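Acetyl-CoA acetyltransferase (Bacillus anthracis, PDB 3SS6) probably catalyses the reversible, thiolase-type condensation of two acetyl-CoA molecules into acetoacetyl-CoA and free coenzyme A. Local coordinates at residues L166-V180 with A322-R336. Sequence-based numbering, arbitrary orientation.
Sequences LVEQYEITREEQDEV and AAQYLAVEKELDLDR. Unlike the reference sequence in segment 322-336: D333 (reference Gly).
Y170 lays one ring face on the methyl of A327, a CH-pi contact (A327 CB to centroid 4.0 Å), while L166 O and E331 OE1 lie at its edge. There Y170 OH donates to E331 OE1 over 2.7 Å, the carboxylate turned 84° to the ring; E331 OE2 is bridged to R299. The guanidinium of R336 is likewise covered on one face, by V180 CG2; its edge takes E329, gripped side-on through NE and NH2, a water accepting from NH2, and E179, whose salt bridge from OE2 to R336 NH1 (3.0 Å) is a weak, bent hydrogen bond. In the layered alpha-beta thiolase fold the contact joins N- and C-terminal sequence regions: helix 322-332 packs against 166-170 and 174-180, nearly perpendicular (101°) to the latter. In the bend between those two, I172 packs CD1 against A323 O, 3.2 Å away, and CG2 against L326 CD1. T173 and E176 form a capping box: T173 OG1 accepts from E176 N, and T173 N donates to the anti lone pair of E176 OE1. The latter bond holds the carboxylate, whose OE2 salt-bridges K330 NZ at 2.8 Å, syn but tilted out of plane. K330's extended chain turns only at its end (chi4 -60°).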
# COMPACT_ATOMS: atom_id res chain seq x y z
N LEU A 166 24.52 17.70 -19.98
CA LEU A 166 24.68 18.26 -21.32
C LEU A 166 24.87 19.78 -21.26
O LEU A 166 25.61 20.33 -22.06
CB LEU A 166 23.49 17.88 -22.20
CG LEU A 166 23.55 16.45 -22.77
CD1 LEU A 166 22.27 16.12 -23.52
CD2 LEU A 166 24.78 16.28 -23.67
N VAL A 167 24.20 20.43 -20.30
CA VAL A 167 24.38 21.86 -20.08
C VAL A 167 25.86 22.16 -19.86
O VAL A 167 26.44 23.03 -20.50
CB VAL A 167 23.60 22.34 -18.85
CG1 VAL A 167 24.05 23.74 -18.42
CG2 VAL A 167 22.10 22.33 -19.14
N GLU A 168 26.46 21.43 -18.93
CA GLU A 168 27.87 21.60 -18.62
C GLU A 168 28.79 21.25 -19.79
O GLU A 168 29.76 21.95 -20.08
CB GLU A 168 28.23 20.77 -17.39
CG GLU A 168 27.48 21.20 -16.13
CD GLU A 168 27.34 20.09 -15.09
OE1 GLU A 168 27.91 19.00 -15.30
OE2 GLU A 168 26.66 20.32 -14.06
N GLN A 169 28.48 20.15 -20.47
CA GLN A 169 29.30 19.70 -21.59
C GLN A 169 29.29 20.68 -22.77
O GLN A 169 30.34 21.00 -23.34
CB GLN A 169 28.86 18.30 -22.04
CG GLN A 169 29.73 17.68 -23.12
CD GLN A 169 29.42 16.20 -23.34
OE1 GLN A 169 29.10 15.48 -22.39
NE2 GLN A 169 29.51 15.76 -24.59
N TYR A 170 28.10 21.15 -23.13
CA TYR A 170 27.94 22.02 -24.29
C TYR A 170 27.92 23.52 -23.95
O TYR A 170 27.69 24.36 -24.83
CB TYR A 170 26.69 21.61 -25.08
CG TYR A 170 26.90 20.37 -25.93
CD1 TYR A 170 27.26 20.48 -27.26
CD2 TYR A 170 26.76 19.10 -25.39
CE1 TYR A 170 27.47 19.36 -28.04
CE2 TYR A 170 26.96 17.96 -26.16
CZ TYR A 170 27.32 18.11 -27.49
OH TYR A 170 27.53 17.00 -28.29
N GLU A 171 28.17 23.84 -22.69
CA GLU A 171 28.17 25.23 -22.21
C GLU A 171 26.91 26.00 -22.61
O GLU A 171 26.98 27.12 -23.12
CB GLU A 171 29.44 25.97 -22.65
CG GLU A 171 30.71 25.32 -22.12
CD GLU A 171 31.97 26.06 -22.53
OE1 GLU A 171 32.10 27.25 -22.17
OE2 GLU A 171 32.83 25.45 -23.21
N ILE A 172 25.77 25.37 -22.34
CA ILE A 172 24.45 25.91 -22.67
C ILE A 172 23.97 26.85 -21.56
O ILE A 172 24.03 26.50 -20.38
CB ILE A 172 23.45 24.77 -22.83
CG1 ILE A 172 23.92 23.82 -23.93
CG2 ILE A 172 22.06 25.30 -23.15
CD1 ILE A 172 23.12 22.53 -24.03
N THR A 173 23.51 28.04 -21.93
CA THR A 173 23.10 29.02 -20.93
C THR A 173 21.63 28.90 -20.54
O THR A 173 20.82 28.32 -21.26
CB THR A 173 23.35 30.46 -21.41
OG1 THR A 173 22.45 30.75 -22.48
CG2 THR A 173 24.79 30.62 -21.90
N ARG A 174 21.29 29.45 -19.38
CA ARG A 174 19.91 29.55 -18.94
C ARG A 174 19.08 30.30 -19.97
O ARG A 174 17.97 29.89 -20.31
CB ARG A 174 19.83 30.26 -17.58
CG ARG A 174 18.42 30.60 -17.11
CD ARG A 174 17.57 29.35 -16.86
NE ARG A 174 16.31 29.71 -16.21
CZ ARG A 174 16.15 29.79 -14.89
NH1 ARG A 174 17.16 29.50 -14.06
NH2 ARG A 174 14.98 30.14 -14.38
N GLU A 175 19.61 31.42 -20.48
CA GLU A 175 18.90 32.19 -21.50
C GLU A 175 18.58 31.35 -22.74
O GLU A 175 17.46 31.38 -23.24
CB GLU A 175 19.70 33.42 -21.92
CG GLU A 175 19.09 34.14 -23.12
CD GLU A 175 19.77 35.46 -23.42
OE1 GLU A 175 19.97 36.25 -22.48
OE2 GLU A 175 20.11 35.71 -24.60
N GLU A 176 19.57 30.62 -23.26
CA GLU A 176 19.33 29.77 -24.42
C GLU A 176 18.19 28.79 -24.16
O GLU A 176 17.31 28.61 -25.00
CB GLU A 176 20.59 28.98 -24.81
CG GLU A 176 21.67 29.82 -25.46
CD GLU A 176 22.93 29.02 -25.78
OE1 GLU A 176 23.52 28.41 -24.85
OE2 GLU A 176 23.32 29.00 -26.96
N GLN A 177 18.21 28.15 -23.00
CA GLN A 177 17.16 27.19 -22.66
C GLN A 177 15.79 27.86 -22.59
O GLN A 177 14.81 27.33 -23.11
CB GLN A 177 17.47 26.51 -21.33
CG GLN A 177 18.71 25.61 -21.39
CD GLN A 177 19.11 25.12 -20.02
OE1 GLN A 177 18.41 24.33 -19.41
NE2 GLN A 177 20.24 25.61 -19.52
N ASP A 178 15.74 29.02 -21.95
CA ASP A 178 14.47 29.71 -21.77
C ASP A 178 13.96 30.31 -23.08
O ASP A 178 12.75 30.46 -23.26
CB ASP A 178 14.55 30.76 -20.65
CG ASP A 178 14.57 30.11 -19.27
OD1 ASP A 178 14.30 28.89 -19.20
OD2 ASP A 178 14.85 30.82 -18.27
N GLU A 179 14.86 30.63 -24.01
CA GLU A 179 14.44 31.11 -25.33
C GLU A 179 13.76 29.99 -26.10
O GLU A 179 12.74 30.20 -26.76
CB GLU A 179 15.63 31.65 -26.13
CG GLU A 179 15.24 32.12 -27.52
CD GLU A 179 16.41 32.65 -28.33
OE1 GLU A 179 17.00 33.68 -27.93
OE2 GLU A 179 16.75 32.04 -29.36
N VAL A 180 14.35 28.80 -26.03
CA VAL A 180 13.78 27.63 -26.67
C VAL A 180 12.44 27.28 -26.03
O VAL A 180 11.48 26.94 -26.73
CB VAL A 180 14.73 26.42 -26.60
CG1 VAL A 180 13.99 25.12 -26.89
CG2 VAL A 180 15.87 26.62 -27.59
N ALA A 322 14.80 21.59 -22.91
CA ALA A 322 15.33 22.56 -23.86
C ALA A 322 16.85 22.38 -24.00
O ALA A 322 17.40 22.49 -25.10
CB ALA A 322 15.00 23.97 -23.41
N ALA A 323 17.52 22.11 -22.89
CA ALA A 323 18.97 21.95 -22.87
C ALA A 323 19.38 20.76 -23.73
O ALA A 323 20.40 20.80 -24.42
CB ALA A 323 19.46 21.74 -21.45
N GLN A 324 18.60 19.70 -23.66
CA GLN A 324 18.90 18.50 -24.42
C GLN A 324 18.74 18.78 -25.91
O GLN A 324 19.60 18.41 -26.72
CB GLN A 324 18.00 17.35 -23.97
CG GLN A 324 17.93 16.19 -24.93
CD GLN A 324 16.78 16.30 -25.92
OE1 GLN A 324 15.70 16.83 -25.60
NE2 GLN A 324 17.00 15.80 -27.13
N TYR A 325 17.66 19.46 -26.27
CA TYR A 325 17.47 19.87 -27.66
C TYR A 325 18.66 20.73 -28.13
O TYR A 325 19.21 20.54 -29.22
CB TYR A 325 16.15 20.63 -27.87
CG TYR A 325 16.23 21.30 -29.22
CD1 TYR A 325 16.06 20.56 -30.38
CD2 TYR A 325 16.58 22.64 -29.34
CE1 TYR A 325 16.20 21.13 -31.62
CE2 TYR A 325 16.72 23.23 -30.59
CZ TYR A 325 16.53 22.46 -31.72
OH TYR A 325 16.67 23.02 -32.97
N LEU A 326 19.04 21.70 -27.30
CA LEU A 326 20.13 22.61 -27.66
C LEU A 326 21.44 21.89 -27.91
O LEU A 326 22.20 22.26 -28.81
CB LEU A 326 20.29 23.70 -26.59
CG LEU A 326 19.20 24.78 -26.68
CD1 LEU A 326 19.03 25.49 -25.34
CD2 LEU A 326 19.55 25.78 -27.78
N ALA A 327 21.72 20.83 -27.14
CA ALA A 327 22.94 20.05 -27.36
C ALA A 327 22.91 19.42 -28.74
O ALA A 327 23.91 19.43 -29.45
CB ALA A 327 23.10 18.99 -26.27
N VAL A 328 21.77 18.86 -29.12
CA VAL A 328 21.62 18.27 -30.45
C VAL A 328 21.76 19.33 -31.54
O VAL A 328 22.47 19.14 -32.52
CB VAL A 328 20.26 17.56 -30.61
CG1 VAL A 328 20.07 17.08 -32.04
CG2 VAL A 328 20.16 16.39 -29.64
N GLU A 329 21.09 20.46 -31.35
CA GLU A 329 21.19 21.57 -32.30
C GLU A 329 22.64 22.03 -32.52
O GLU A 329 23.07 22.24 -33.65
CB GLU A 329 20.34 22.75 -31.84
CG GLU A 329 20.37 23.93 -32.82
CD GLU A 329 19.53 25.09 -32.35
OE1 GLU A 329 18.32 25.10 -32.65
OE2 GLU A 329 20.09 25.99 -31.68
N LYS A 330 23.39 22.19 -31.43
CA LYS A 330 24.79 22.59 -31.51
C LYS A 330 25.66 21.51 -32.14
O LYS A 330 26.51 21.82 -32.97
CB LYS A 330 25.31 22.95 -30.12
CG LYS A 330 24.64 24.19 -29.53
CD LYS A 330 25.04 24.41 -28.08
CE LYS A 330 24.30 25.59 -27.48
NZ LYS A 330 24.57 26.86 -28.21
N GLU A 331 25.43 20.26 -31.77
CA GLU A 331 26.24 19.16 -32.28
C GLU A 331 26.10 18.99 -33.79
O GLU A 331 27.09 18.80 -34.50
CB GLU A 331 25.89 17.86 -31.55
CG GLU A 331 26.64 16.64 -32.07
CD GLU A 331 28.14 16.73 -31.87
OE1 GLU A 331 28.58 17.21 -30.80
OE2 GLU A 331 28.88 16.32 -32.78
N LEU A 332 24.86 19.08 -34.28
CA LEU A 332 24.56 18.91 -35.70
C LEU A 332 24.57 20.22 -36.49
O LEU A 332 24.44 20.21 -37.71
CB LEU A 332 23.20 18.23 -35.87
CG LEU A 332 23.04 16.79 -35.37
CD1 LEU A 332 21.62 16.31 -35.61
CD2 LEU A 332 24.03 15.86 -36.06
N ASP A 333 24.72 21.35 -35.78
CA ASP A 333 24.61 22.68 -36.38
C ASP A 333 23.32 22.82 -37.19
O ASP A 333 23.36 23.17 -38.37
CB ASP A 333 25.83 23.00 -37.24
CG ASP A 333 25.91 24.47 -37.63
OD1 ASP A 333 25.27 25.31 -36.96
OD2 ASP A 333 26.62 24.78 -38.61
N LEU A 334 22.19 22.54 -36.55
CA LEU A 334 20.90 22.59 -37.23
C LEU A 334 20.45 24.02 -37.51
O LEU A 334 20.80 24.95 -36.78
CB LEU A 334 19.82 21.91 -36.38
CG LEU A 334 20.01 20.44 -36.05
CD1 LEU A 334 18.90 19.97 -35.14
CD2 LEU A 334 20.08 19.59 -37.31
N ASP A 335 19.65 24.18 -38.56
CA ASP A 335 18.95 25.43 -38.84
C ASP A 335 17.63 25.44 -38.07
O ASP A 335 16.67 24.78 -38.47
CB ASP A 335 18.67 25.56 -40.34
CG ASP A 335 17.93 26.84 -40.69
OD1 ASP A 335 17.50 27.57 -39.77
OD2 ASP A 335 17.77 27.12 -41.90
N ARG A 336 17.58 26.18 -36.97
CA ARG A 336 16.40 26.11 -36.10
C ARG A 336 15.10 26.46 -36.83
O ARG A 336 14.02 26.00 -36.44
CB ARG A 336 16.59 27.01 -34.87
CG ARG A 336 15.48 26.85 -33.83
CD ARG A 336 15.66 27.84 -32.68
NE ARG A 336 16.86 27.54 -31.90
CZ ARG A 336 17.27 28.25 -30.85
NH1 ARG A 336 16.58 29.30 -30.45
NH2 ARG A 336 18.39 27.91 -30.21
O HOH W 1 25.97 28.11 -25.54
O HOH W 2 18.18 29.50 -27.72
O HOH W 3 16.44 22.66 -20.30